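Local coordinates for protein member of s1p family of ribosomal proteins (Pyrococcus furiosus, PDB 5YH1) that binds manganese through its DHH-family domain and is probably an exonuclease acting on nucleic acids, this chain being the C-terminal part of a longer protein, at residues K98-R103 with L113-F118; M120-H123 with G127-L130; L320-R325 with A383-D388; G193-T198 with G408-A413; L312-S317 with E332-K337. All blocks are in the same frame, centred on the assembly; numbering follows the deposited sequence.

Contact 1: K98-R103 with L113-F118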
# COMPACT_ATOMS: atom_id res chain seq x y z
N LYS A 98 -21.19 -3.91 -2.27
CA LYS A 98 -19.88 -3.44 -1.84
C LYS A 98 -19.85 -1.92 -1.79
O LYS A 98 -20.25 -1.26 -2.75
CB LYS A 98 -18.82 -3.92 -2.83
CG LYS A 98 -18.65 -5.43 -2.87
CD LYS A 98 -18.01 -5.94 -1.59
CE LYS A 98 -18.26 -7.42 -1.38
NZ LYS A 98 -17.64 -8.24 -2.44
N ARG A 99 -19.37 -1.38 -0.68
CA ARG A 99 -19.17 0.06 -0.53
C ARG A 99 -17.66 0.32 -0.45
O ARG A 99 -16.98 -0.26 0.39
CB ARG A 99 -19.90 0.58 0.72
CG ARG A 99 -19.85 2.09 0.89
CD ARG A 99 -20.74 2.56 2.03
NE ARG A 99 -20.43 1.88 3.29
CZ ARG A 99 -19.39 2.14 4.07
NH1 ARG A 99 -18.53 3.08 3.76
NH2 ARG A 99 -19.21 1.45 5.18
N ARG A 100 -17.17 1.19 -1.33
CA ARG A 100 -15.74 1.50 -1.42
C ARG A 100 -15.49 2.99 -1.44
O ARG A 100 -15.94 3.68 -2.36
CB ARG A 100 -15.16 0.88 -2.69
CG ARG A 100 -15.23 -0.63 -2.68
CD ARG A 100 -14.72 -1.26 -3.97
NE ARG A 100 -14.88 -2.72 -3.88
CZ ARG A 100 -15.19 -3.53 -4.89
NH1 ARG A 100 -15.36 -3.07 -6.14
NH2 ARG A 100 -15.33 -4.82 -4.65
N PRO A 101 -14.77 3.52 -0.43
CA PRO A 101 -14.47 4.95 -0.47
C PRO A 101 -13.43 5.29 -1.53
O PRO A 101 -12.61 4.44 -1.89
CB PRO A 101 -13.91 5.25 0.92
CG PRO A 101 -14.32 4.10 1.77
CD PRO A 101 -14.37 2.92 0.85
N SER A 102 -13.50 6.52 -2.02
CA SER A 102 -12.52 7.09 -2.92
C SER A 102 -11.96 8.31 -2.22
O SER A 102 -12.72 9.22 -1.85
CB SER A 102 -13.18 7.52 -4.24
OG SER A 102 -13.60 6.39 -4.98
N ARG A 103 -10.65 8.33 -2.00
CA ARG A 103 -10.00 9.44 -1.34
C ARG A 103 -9.88 10.62 -2.31
O ARG A 103 -9.93 11.77 -1.90
CB ARG A 103 -8.63 9.02 -0.79
N LEU A 113 -10.37 0.56 -12.20
CA LEU A 113 -9.71 -0.64 -12.74
C LEU A 113 -9.82 -1.79 -11.74
O LEU A 113 -10.06 -2.93 -12.12
CB LEU A 113 -8.26 -0.34 -13.13
CG LEU A 113 -8.17 0.58 -14.36
CD1 LEU A 113 -6.74 1.04 -14.57
CD2 LEU A 113 -8.70 -0.10 -15.61
N LYS A 114 -9.70 -1.47 -10.46
CA LYS A 114 -9.92 -2.45 -9.42
C LYS A 114 -11.38 -2.96 -9.45
O LYS A 114 -11.64 -4.16 -9.39
CB LYS A 114 -9.54 -1.83 -8.07
CG LYS A 114 -9.70 -2.74 -6.87
CD LYS A 114 -10.98 -2.45 -6.12
CE LYS A 114 -11.10 -3.30 -4.86
NZ LYS A 114 -10.49 -2.62 -3.69
N ASP A 115 -12.33 -2.04 -9.59
CA ASP A 115 -13.74 -2.42 -9.67
C ASP A 115 -14.00 -3.37 -10.86
O ASP A 115 -14.74 -4.35 -10.75
CB ASP A 115 -14.62 -1.16 -9.78
CG ASP A 115 -14.63 -0.32 -8.49
OD1 ASP A 115 -14.22 -0.85 -7.43
OD2 ASP A 115 -15.04 0.86 -8.54
N ILE A 116 -13.39 -3.08 -12.00
CA ILE A 116 -13.56 -3.91 -13.19
C ILE A 116 -12.91 -5.30 -13.00
O ILE A 116 -13.51 -6.32 -13.33
CB ILE A 116 -13.04 -3.19 -14.45
CG1 ILE A 116 -13.95 -1.99 -14.77
CG2 ILE A 116 -13.01 -4.13 -15.67
CD1 ILE A 116 -13.38 -1.02 -15.79
N ILE A 117 -11.71 -5.34 -12.45
CA ILE A 117 -11.03 -6.64 -12.25
C ILE A 117 -11.84 -7.50 -11.28
O ILE A 117 -12.08 -8.67 -11.53
CB ILE A 117 -9.58 -6.44 -11.76
CG1 ILE A 117 -8.74 -5.83 -12.89
CG2 ILE A 117 -8.97 -7.76 -11.27
CD1 ILE A 117 -7.51 -5.09 -12.44
N PHE A 118 -12.27 -6.90 -10.17
CA PHE A 118 -13.07 -7.61 -9.17
C PHE A 118 -14.40 -8.08 -9.75
O PHE A 118 -14.79 -9.22 -9.52
CB PHE A 118 -13.30 -6.72 -7.94
CG PHE A 118 -12.20 -6.78 -6.91
CD1 PHE A 118 -10.86 -6.95 -7.28
CD2 PHE A 118 -12.49 -6.64 -5.56
CE1 PHE A 118 -9.85 -7.00 -6.31
CE2 PHE A 118 -11.49 -6.69 -4.59
CZ PHE A 118 -10.17 -6.87 -4.97

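Contact 2: M120-H123 with G127-L130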
# COMPACT_ATOMS: atom_id res chain seq x y z
N MSE A 120 -15.19 -8.65 -12.87
CA MSE A 120 -14.96 -9.66 -13.90
C MSE A 120 -14.61 -11.00 -13.27
O MSE A 120 -14.99 -12.05 -13.79
CB MSE A 120 -13.89 -9.20 -14.89
CG MSE A 120 -14.43 -8.16 -15.87
SE MSE A 120 -15.96 -8.87 -16.91
CE MSE A 120 -15.08 -10.46 -17.68
N GLU A 121 -13.91 -10.99 -12.14
CA GLU A 121 -13.65 -12.25 -11.44
C GLU A 121 -14.94 -12.91 -10.93
O GLU A 121 -15.13 -14.11 -11.10
CB GLU A 121 -12.68 -12.07 -10.27
CG GLU A 121 -12.48 -13.38 -9.53
CD GLU A 121 -11.28 -13.39 -8.61
OE1 GLU A 121 -10.27 -12.73 -8.93
OE2 GLU A 121 -11.34 -14.07 -7.58
N ASP A 122 -15.80 -12.13 -10.28
CA ASP A 122 -17.09 -12.66 -9.81
C ASP A 122 -17.94 -13.16 -10.98
O ASP A 122 -18.61 -14.18 -10.87
CB ASP A 122 -17.85 -11.61 -9.01
CG ASP A 122 -17.29 -11.40 -7.62
OD1 ASP A 122 -16.47 -12.21 -7.14
OD2 ASP A 122 -17.68 -10.42 -6.98
N HIS A 123 -17.92 -12.42 -12.08
CA HIS A 123 -18.61 -12.83 -13.28
C HIS A 123 -18.13 -14.20 -13.77
O HIS A 123 -18.92 -15.12 -13.91
CB HIS A 123 -18.41 -11.78 -14.37
CG HIS A 123 -19.18 -12.07 -15.63
ND1 HIS A 123 -20.56 -12.16 -15.65
CD2 HIS A 123 -18.77 -12.27 -16.90
CE1 HIS A 123 -20.96 -12.39 -16.89
NE2 HIS A 123 -19.89 -12.47 -17.67
N GLY A 127 -20.40 -16.70 -11.96
CA GLY A 127 -21.52 -16.44 -12.87
C GLY A 127 -22.37 -15.23 -12.51
O GLY A 127 -23.45 -15.05 -13.07
N ASP A 128 -21.91 -14.39 -11.58
CA ASP A 128 -22.62 -13.15 -11.24
C ASP A 128 -22.77 -12.26 -12.47
O ASP A 128 -21.87 -12.17 -13.31
CB ASP A 128 -21.85 -12.34 -10.19
CG ASP A 128 -21.80 -13.00 -8.84
OD1 ASP A 128 -22.71 -13.78 -8.52
OD2 ASP A 128 -20.85 -12.74 -8.09
N GLU A 129 -23.90 -11.57 -12.56
CA GLU A 129 -24.05 -10.49 -13.52
C GLU A 129 -23.08 -9.36 -13.16
O GLU A 129 -22.63 -9.25 -12.02
CB GLU A 129 -25.47 -9.94 -13.50
CG GLU A 129 -26.55 -10.92 -13.92
CD GLU A 129 -26.65 -11.05 -15.42
OE1 GLU A 129 -25.69 -11.53 -16.05
OE2 GLU A 129 -27.70 -10.68 -15.98
N LEU A 130 -22.76 -8.53 -14.14
CA LEU A 130 -21.96 -7.35 -13.90
C LEU A 130 -22.79 -6.34 -13.10
O LEU A 130 -24.02 -6.27 -13.24
CB LEU A 130 -21.49 -6.74 -15.21
CG LEU A 130 -20.58 -7.63 -16.07
CD1 LEU A 130 -20.14 -6.85 -17.30
CD2 LEU A 130 -19.38 -8.15 -15.31

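Contact 3: L320-R325 with A383-D388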
# COMPACT_ATOMS: atom_id res chain seq x y z
N LEU A 320 -3.81 43.63 1.96
CA LEU A 320 -3.38 44.22 0.70
C LEU A 320 -4.09 45.57 0.52
O LEU A 320 -5.10 45.83 1.17
CB LEU A 320 -3.75 43.28 -0.45
CG LEU A 320 -3.25 41.82 -0.34
CD1 LEU A 320 -3.74 40.99 -1.51
CD2 LEU A 320 -1.74 41.78 -0.24
N PRO A 321 -3.56 46.43 -0.38
CA PRO A 321 -4.17 47.75 -0.64
C PRO A 321 -5.68 47.70 -0.90
O PRO A 321 -6.41 48.60 -0.46
CB PRO A 321 -3.43 48.23 -1.88
CG PRO A 321 -2.07 47.62 -1.74
CD PRO A 321 -2.32 46.25 -1.16
N ASN A 322 -6.16 46.67 -1.58
CA ASN A 322 -7.59 46.55 -1.87
C ASN A 322 -8.45 46.09 -0.68
O ASN A 322 -9.68 46.01 -0.80
CB ASN A 322 -7.83 45.67 -3.09
CG ASN A 322 -7.24 44.27 -2.95
OD1 ASN A 322 -6.82 43.86 -1.86
ND2 ASN A 322 -7.21 43.53 -4.06
N GLY A 323 -7.82 45.80 0.45
CA GLY A 323 -8.53 45.37 1.65
C GLY A 323 -8.53 43.87 1.90
O GLY A 323 -9.00 43.43 2.95
N ILE A 324 -7.99 43.09 0.97
CA ILE A 324 -7.96 41.64 1.13
C ILE A 324 -6.91 41.23 2.16
O ILE A 324 -5.79 41.73 2.13
CB ILE A 324 -7.70 40.94 -0.20
CG1 ILE A 324 -8.92 41.12 -1.10
CG2 ILE A 324 -7.39 39.46 0.01
CD1 ILE A 324 -8.71 40.68 -2.53
N ARG A 325 -7.29 40.36 3.08
CA ARG A 325 -6.33 39.74 4.00
C ARG A 325 -5.83 38.44 3.36
O ARG A 325 -6.59 37.48 3.20
CB ARG A 325 -6.95 39.47 5.38
CG ARG A 325 -5.98 38.81 6.36
CD ARG A 325 -6.63 38.66 7.74
NE ARG A 325 -6.84 39.95 8.37
CZ ARG A 325 -5.89 40.68 8.94
NH1 ARG A 325 -4.63 40.24 8.98
NH2 ARG A 325 -6.19 41.85 9.47
N ALA A 383 -16.16 37.11 -2.16
CA ALA A 383 -17.16 37.32 -3.21
C ALA A 383 -17.28 38.81 -3.61
O ALA A 383 -17.51 39.12 -4.76
CB ALA A 383 -18.51 36.77 -2.79
N LYS A 384 -17.09 39.71 -2.64
CA LYS A 384 -17.13 41.16 -2.89
C LYS A 384 -16.05 41.64 -3.86
O LYS A 384 -16.10 42.78 -4.34
CB LYS A 384 -17.00 41.93 -1.56
CG LYS A 384 -18.15 41.67 -0.59
CD LYS A 384 -18.07 42.54 0.66
CE LYS A 384 -17.29 41.90 1.81
NZ LYS A 384 -18.13 41.70 3.04
N TYR A 385 -15.07 40.79 -4.14
CA TYR A 385 -13.99 41.12 -5.05
C TYR A 385 -14.03 40.27 -6.32
O TYR A 385 -13.10 40.31 -7.12
CB TYR A 385 -12.66 40.93 -4.34
CG TYR A 385 -12.41 41.90 -3.22
CD1 TYR A 385 -12.94 41.66 -1.94
CD2 TYR A 385 -11.66 43.04 -3.42
CE1 TYR A 385 -12.70 42.55 -0.90
CE2 TYR A 385 -11.42 43.93 -2.38
CZ TYR A 385 -11.95 43.67 -1.12
OH TYR A 385 -11.73 44.55 -0.10
N ASN A 386 -15.11 39.50 -6.50
CA ASN A 386 -15.25 38.57 -7.62
C ASN A 386 -14.07 37.60 -7.75
O ASN A 386 -13.57 37.34 -8.85
CB ASN A 386 -15.50 39.33 -8.93
CG ASN A 386 -16.90 39.89 -8.99
OD1 ASN A 386 -17.86 39.17 -9.29
ND2 ASN A 386 -17.05 41.18 -8.68
N PHE A 387 -13.63 37.06 -6.62
CA PHE A 387 -12.58 36.07 -6.62
C PHE A 387 -13.11 34.79 -7.27
O PHE A 387 -14.15 34.29 -6.89
CB PHE A 387 -12.12 35.77 -5.19
CG PHE A 387 -11.14 34.64 -5.11
CD1 PHE A 387 -9.80 34.86 -5.36
CD2 PHE A 387 -11.57 33.35 -4.84
CE1 PHE A 387 -8.89 33.81 -5.30
CE2 PHE A 387 -10.66 32.30 -4.78
CZ PHE A 387 -9.32 32.54 -5.02
N ASP A 388 -12.39 34.29 -8.26
CA ASP A 388 -12.75 33.01 -8.89
C ASP A 388 -11.46 32.25 -9.14
O ASP A 388 -10.65 32.64 -9.99
CB ASP A 388 -13.51 33.25 -10.20
CG ASP A 388 -14.00 31.94 -10.85
OD1 ASP A 388 -13.36 30.88 -10.71
OD2 ASP A 388 -15.04 31.98 -11.52

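Contact 4: G193-T198 with G408-A413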
# COMPACT_ATOMS: atom_id res chain seq x y z
N GLY A 193 -25.02 26.31 -9.57
CA GLY A 193 -24.34 26.84 -8.40
C GLY A 193 -24.87 26.36 -7.06
O GLY A 193 -24.29 26.69 -6.04
N TYR A 194 -25.93 25.56 -7.04
CA TYR A 194 -26.54 25.15 -5.76
C TYR A 194 -25.82 23.95 -5.11
O TYR A 194 -26.43 22.90 -4.83
CB TYR A 194 -28.03 24.88 -5.94
CG TYR A 194 -28.86 25.06 -4.68
CD1 TYR A 194 -29.03 26.33 -4.11
CD2 TYR A 194 -29.48 23.98 -4.07
CE1 TYR A 194 -29.80 26.51 -2.97
CE2 TYR A 194 -30.26 24.15 -2.93
CZ TYR A 194 -30.42 25.42 -2.39
OH TYR A 194 -31.18 25.59 -1.25
N TYR A 195 -24.53 24.14 -4.85
CA TYR A 195 -23.68 23.16 -4.17
C TYR A 195 -24.16 22.80 -2.77
O TYR A 195 -23.86 21.72 -2.26
CB TYR A 195 -22.26 23.75 -4.06
CG TYR A 195 -21.28 22.94 -3.23
CD1 TYR A 195 -20.56 21.89 -3.79
CD2 TYR A 195 -21.05 23.24 -1.88
CE1 TYR A 195 -19.65 21.15 -3.04
CE2 TYR A 195 -20.15 22.50 -1.12
CZ TYR A 195 -19.44 21.46 -1.71
OH TYR A 195 -18.54 20.72 -0.98
N GLU A 196 -24.91 23.70 -2.14
CA GLU A 196 -25.26 23.56 -0.74
C GLU A 196 -26.29 22.47 -0.45
O GLU A 196 -26.51 22.12 0.69
CB GLU A 196 -25.72 24.90 -0.16
CG GLU A 196 -26.85 25.57 -0.91
CD GLU A 196 -26.36 26.67 -1.86
OE1 GLU A 196 -26.83 27.82 -1.70
OE2 GLU A 196 -25.52 26.38 -2.75
N LEU A 197 -26.92 21.93 -1.49
CA LEU A 197 -27.69 20.69 -1.34
C LEU A 197 -26.73 19.52 -1.56
O LEU A 197 -26.40 19.17 -2.71
CB LEU A 197 -28.86 20.65 -2.32
CG LEU A 197 -29.86 19.51 -2.16
CD1 LEU A 197 -30.59 19.58 -0.83
CD2 LEU A 197 -30.85 19.55 -3.31
N THR A 198 -26.28 18.92 -0.46
CA THR A 198 -25.11 18.03 -0.48
C THR A 198 -25.47 16.57 -0.76
O THR A 198 -26.64 16.17 -0.73
CB THR A 198 -24.34 18.11 0.85
OG1 THR A 198 -25.06 17.42 1.88
CG2 THR A 198 -24.15 19.56 1.26
N GLY A 408 -7.95 23.81 -9.55
CA GLY A 408 -9.12 24.65 -9.32
C GLY A 408 -10.03 23.93 -8.36
O GLY A 408 -9.57 23.37 -7.36
N GLY A 409 -11.32 23.90 -8.67
CA GLY A 409 -12.34 23.32 -7.79
C GLY A 409 -13.49 24.30 -7.74
O GLY A 409 -14.08 24.62 -8.77
N HIS A 410 -13.81 24.79 -6.55
CA HIS A 410 -14.80 25.86 -6.42
C HIS A 410 -14.14 27.16 -6.80
O HIS A 410 -12.91 27.25 -6.86
CB HIS A 410 -15.32 25.96 -4.99
CG HIS A 410 -15.93 24.70 -4.49
ND1 HIS A 410 -17.22 24.33 -4.81
CD2 HIS A 410 -15.43 23.71 -3.71
CE1 HIS A 410 -17.49 23.17 -4.25
NE2 HIS A 410 -16.42 22.77 -3.58
N SER A 411 -14.97 28.18 -7.04
CA SER A 411 -14.47 29.54 -7.22
C SER A 411 -13.82 30.05 -5.93
O SER A 411 -13.02 30.98 -6.00
CB SER A 411 -15.62 30.47 -7.63
OG SER A 411 -16.61 30.54 -6.62
N TYR A 412 -14.16 29.45 -4.79
CA TYR A 412 -13.71 29.91 -3.45
C TYR A 412 -12.84 28.90 -2.67
O TYR A 412 -12.28 29.25 -1.62
CB TYR A 412 -14.93 30.28 -2.58
CG TYR A 412 -15.94 29.16 -2.46
CD1 TYR A 412 -15.71 28.09 -1.60
CD2 TYR A 412 -17.09 29.15 -3.24
CE1 TYR A 412 -16.62 27.04 -1.50
CE2 TYR A 412 -18.01 28.11 -3.16
CZ TYR A 412 -17.76 27.06 -2.28
OH TYR A 412 -18.67 26.03 -2.19
N ALA A 413 -12.72 27.67 -3.15
CA ALA A 413 -11.97 26.63 -2.43
C ALA A 413 -11.51 25.53 -3.38
O ALA A 413 -12.29 25.00 -4.17
CB ALA A 413 -12.81 26.03 -1.31

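Contact 5: L312-S317 with E332-K337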
# COMPACT_ATOMS: atom_id res chain seq x y z
N LEU A 312 0.88 28.35 13.40
CA LEU A 312 0.42 29.74 13.29
C LEU A 312 1.52 30.80 13.27
O LEU A 312 1.44 31.74 12.50
CB LEU A 312 -0.56 30.04 14.43
CG LEU A 312 -1.59 31.12 14.26
CD1 LEU A 312 -2.38 30.93 12.96
CD2 LEU A 312 -2.51 31.08 15.48
N PRO A 313 2.56 30.65 14.11
CA PRO A 313 3.66 31.62 14.03
C PRO A 313 4.36 31.71 12.67
O PRO A 313 5.05 32.68 12.41
CB PRO A 313 4.65 31.11 15.09
CG PRO A 313 3.80 30.41 16.07
CD PRO A 313 2.74 29.72 15.24
N HIS A 314 4.18 30.70 11.82
CA HIS A 314 4.78 30.71 10.49
C HIS A 314 3.84 31.19 9.40
O HIS A 314 4.23 31.28 8.25
CB HIS A 314 5.30 29.31 10.18
CG HIS A 314 6.29 28.83 11.19
ND1 HIS A 314 5.99 27.84 12.10
CD2 HIS A 314 7.54 29.25 11.49
CE1 HIS A 314 7.03 27.65 12.89
NE2 HIS A 314 7.98 28.50 12.54
N VAL A 315 2.61 31.52 9.75
CA VAL A 315 1.67 32.04 8.76
C VAL A 315 1.93 33.53 8.58
O VAL A 315 1.88 34.27 9.54
CB VAL A 315 0.21 31.82 9.19
CG1 VAL A 315 -0.77 32.35 8.15
CG2 VAL A 315 -0.05 30.34 9.45
N LYS A 316 2.25 33.96 7.36
CA LYS A 316 2.31 35.38 7.02
C LYS A 316 0.91 35.85 6.65
O LYS A 316 0.26 35.24 5.80
CB LYS A 316 3.22 35.63 5.82
CG LYS A 316 4.70 35.48 6.09
CD LYS A 316 5.50 36.33 5.11
CE LYS A 316 7.01 36.21 5.31
NZ LYS A 316 7.77 37.20 4.49
N SER A 317 0.47 36.94 7.27
CA SER A 317 -0.84 37.55 7.00
C SER A 317 -0.65 39.02 6.70
O SER A 317 -0.17 39.77 7.55
CB SER A 317 -1.77 37.39 8.21
OG SER A 317 -3.09 37.82 7.91
N GLU A 332 5.00 22.39 3.72
CA GLU A 332 6.09 21.42 3.65
C GLU A 332 7.11 21.71 4.76
O GLU A 332 7.50 20.80 5.48
CB GLU A 332 6.78 21.45 2.28
CG GLU A 332 7.64 20.22 1.96
CD GLU A 332 6.85 18.91 1.75
OE1 GLU A 332 7.51 17.85 1.69
OE2 GLU A 332 5.60 18.91 1.65
N LEU A 333 7.53 22.96 4.90
CA LEU A 333 8.53 23.33 5.91
C LEU A 333 8.00 23.38 7.35
O LEU A 333 8.73 23.06 8.29
CB LEU A 333 9.17 24.68 5.59
CG LEU A 333 10.04 24.79 4.34
CD1 LEU A 333 10.74 26.15 4.33
CD2 LEU A 333 11.07 23.67 4.27
N TYR A 334 6.73 23.77 7.52
CA TYR A 334 6.20 24.09 8.85
C TYR A 334 4.92 23.34 9.15
O TYR A 334 3.96 23.92 9.63
CB TYR A 334 5.96 25.60 8.98
CG TYR A 334 7.19 26.42 8.69
CD1 TYR A 334 8.31 26.34 9.52
CD2 TYR A 334 7.26 27.26 7.59
CE1 TYR A 334 9.45 27.09 9.26
CE2 TYR A 334 8.39 28.00 7.32
CZ TYR A 334 9.48 27.91 8.16
OH TYR A 334 10.61 28.64 7.90
N ALA A 335 4.90 22.05 8.86
CA ALA A 335 3.78 21.21 9.24
C ALA A 335 4.30 19.78 9.32
O ALA A 335 5.29 19.48 8.69
CB ALA A 335 2.66 21.31 8.21
N PRO A 336 3.63 18.92 10.09
CA PRO A 336 4.09 17.53 10.21
C PRO A 336 3.69 16.72 8.99
O PRO A 336 2.50 16.49 8.76
CB PRO A 336 3.37 17.03 11.46
CG PRO A 336 2.12 17.84 11.54
CD PRO A 336 2.44 19.18 10.92
N LYS A 337 4.67 16.26 8.22
CA LYS A 337 4.36 15.52 7.00
C LYS A 337 3.81 14.12 7.33
O LYS A 337 4.23 13.49 8.31
CB LYS A 337 5.58 15.41 6.09
CG LYS A 337 5.21 15.05 4.67
CD LYS A 337 6.40 15.10 3.72
CE LYS A 337 5.95 14.95 2.28
NZ LYS A 337 7.11 14.96 1.34

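Contact 1: K98-R103 with L113-F118
D115 is gripped on both of its carboxylate oxygens: OD1 takes NH1 of R100 across the contact at 2.8 Å, while OD2 is held by R61 NE and Y107 OH of the same chain. The R100 bond is a salt bridge but not a straight one, with 141° at the hydrogen, and NH1 comes to OD1 from above the carboxylate plane. R100 reaches this point with its chain extended from CG to NE. Its guanidinium is flanked on two sides: K114 CE lies over one face, 3.9 Å from R100 NE, and CB of K98 covers the opposite face. K114 NZ ends 4.4 Å from R100 NE, a like-charge approach that the nearby carboxylate probably eases. F118 stands almost perpendicular to the guanidinium, the planes 89° apart, and brings CD2 to 3.5 Å from R100 NH2. K114 CE also sits above the rim of the F118 ring, 3.4 Å from its plane. Behind the helix, I116 and I117 pack on I275 and M270 of the second subunit. Strand 98-102 and helix 113-118 run nearly antiparallel, as expected where an edge strand of a parallel sheet passes into the helix of a beta-alpha-beta crossover, here in the DHH domain.

Contact 2: M120-H123 with G127-L130
H123 provides the straightest polar link, its ring ND1 donating to the backbone O of D128 at 2.7 Å with 164° at the hydrogen. That acceptor lies in the imidazole plane, and the donor nearly in line with the carbonyl bond. CG of H123 is anti to the backbone N (chi1 -176°), which sets the ring beside its own carbonyl carbon, where ND1 can meet D128 O. Two weaker backbone bonds accompany it: G127 N to H123 O at 2.9 Å but bent, and D128 N to D122 O at 3.4 Å. A CA-H...O contact from H123 CA gives the D128 carbonyl a second donor. These bonds close the C-terminal end of helix 109-126, where G127, with positive phi, is the first residue to leave helical geometry and turns the chain toward strand 132-136. Apolar contacts come from L130, whose single branch CD2 touches both M120 SE (3.8 Å; a selenomethionine) and H123 CB (3.9 Å). Between the acids, D128 OD2 sits 3.3 Å from D122 CB, with the carboxylate planes nearly perpendicular. The OD2 atoms of D122 and D128 stay 4.1 Å apart, a like-charge proximity. H95 NE2, hydrogen-bonded to D128 OD2, probably tempers it.

Contact 3: L320-R325 with A383-D388
The Y385 ring receives I324 over one face and the backbone O of N322 at its edge. On the face, I324 CG1 stands 3.8 Å from the ring centroid and only 5° off the normal, a well-centred CH-pi contact, and CD1 continues along the ring to 3.9 Å from Y385 CD2. The branch lies there because CG1 of I324 is anti to its carbonyl carbon. At the edge, Y385 OH donates to N322 O at 2.6 Å, the hydroxyl tilted 22° from the carbonyl plane; CB of N322 lies 4.1 Å from Y385 CE2. The receiving loop joins strands 316-319 and 325-330 as a type I turn followed by a G1 beta bulge: G323 N bonds to L320 O at 2.8 Å, and L320 N to I324 O at 2.7 Å. G323 occupies the bulge with positive phi, and a side chain on it would run into Y385 OH. N322 fixes the turn further, since its OD1 accepts I324 N at 3.2 Å in an Asx turn, while its ND2 is held by the carbonyls of V434 and L437. The hydroxyl therefore meets a carbonyl whose position the turn bonds help to fix. On the tyrosine side, the chain goes on to D388, whose carboxylate caps K391 N at the start of helix 389-399.

Contact 4: G193-T198 with G408-A413
Y195 and H410 form a T-shaped pair: the imidazole turns its edge to one face of the phenol ring, with the centroids 4.5 Å apart and the planes at 81°. The H410 edge made by CE1 and NE2 faces the ring, NE2 lying 3.8 Å from Y195 CZ; the exact closeness of H410 CE1 is doubtful. Y412 adds its hydroxyl, OH lying 3.7 Å from Y195 CD2. The two partners also pack on each other: CB of H410 sits 3.7 Å above the centre of the Y412 ring, while Y412 OH hangs over a face of the imidazole. Further out, H410 N bonds to A413 O at 2.8 Å, so the short turn holding both residues is closed by its own backbone. On the other side, CG of Y195 is anti to its N (chi1 173°), which sends the ring across to H410. The carbonyl O of Y195 accepts H163 ND1, the Y195 and H163 rings also meet, and T198 OG1 bonds to D67 OD1; H163 and D67, with D137 and D229, bind manganese, about 4 Å from the nearest atom of the Y195 side chain. A leucine in place of Y195 would probably leave the H410 edge without its aromatic face and hold the imidazole less firmly. Here the Gly-Gly-Gly-His segment ending at H410, a hallmark of the DHHA1-type C-terminal domain, faces the metal centre of the DHH domain across the interdomain cleft.

Contact 5: L312-S317 with E332-K337
H314 lays its imidazole flat over one face of the Y334 ring, the two side chains crossing at about a right angle. H314 CB lies 4.1 Å from the Y334 ring centroid, 27° off the normal, in a CH-pi contact. H314 CG comes next, against Y334 CG at 3.6 Å. There the imidazole divides: H314 ND1 lies near the stem of the tyrosine, 3.8 Å from Y334 CB, whereas H314 CD2 lies further out over the ring, 3.6 Å from Y334 CE1. CE1 of H314 remains above Y334 CD1, and H314 NE2 at the tip, 3.7 Å from Y334 CD1, also makes a weak hydrogen bond to D402 OD2 of the third subunit. The two planes are only 6° apart and the centroids 4.1 Å, which defines an offset, parallel-displaced stack. The opposite face of Y334 is partly covered, near its rim, by CB of L333. An alanine in place of H314 would probably uncover one face of Y334, leave D402 of the third subunit without this weak hydrogen bond and open a gap beside the interface. Backbone and charge bonds shape the two loops: V315 N bonds to L312 O in the short 3-10 turn, and K337 NZ forms a salt bridge with E332 OE1 at 2.9 Å, through the syn lone pair. The third subunit also packs on P336 with its F419. The stack thus joins the 3-10 turn leading into edge strand 316-319 to the loop after strand 325-330, on the intersubunit edge of the C-terminal domain.

Overall arrangement
From the N terminus, contact 1 closes the short connection between strand 97-102 and helix 109-126, and contact 2 follows in series, turning that helix toward strand 132-136; both lie in the DHH domain and reach the second subunit. Contact 4 closes the longest span, from 193-198 to 408-413, joining the metal-bearing domain to the C-terminal mixed sheet. Contacts 3 and 5 both fall within that span and cross. Contact 5 joins the turn before the 316-330 hairpin to the loop after it; contact 3 ties the hairpin's own turn to the loop before helix 389-399. They meet where R325 NH1 probably bonds S317 OG at 3.1 Å. Contacts 3 and 4 touch through F387 and D388 against S411.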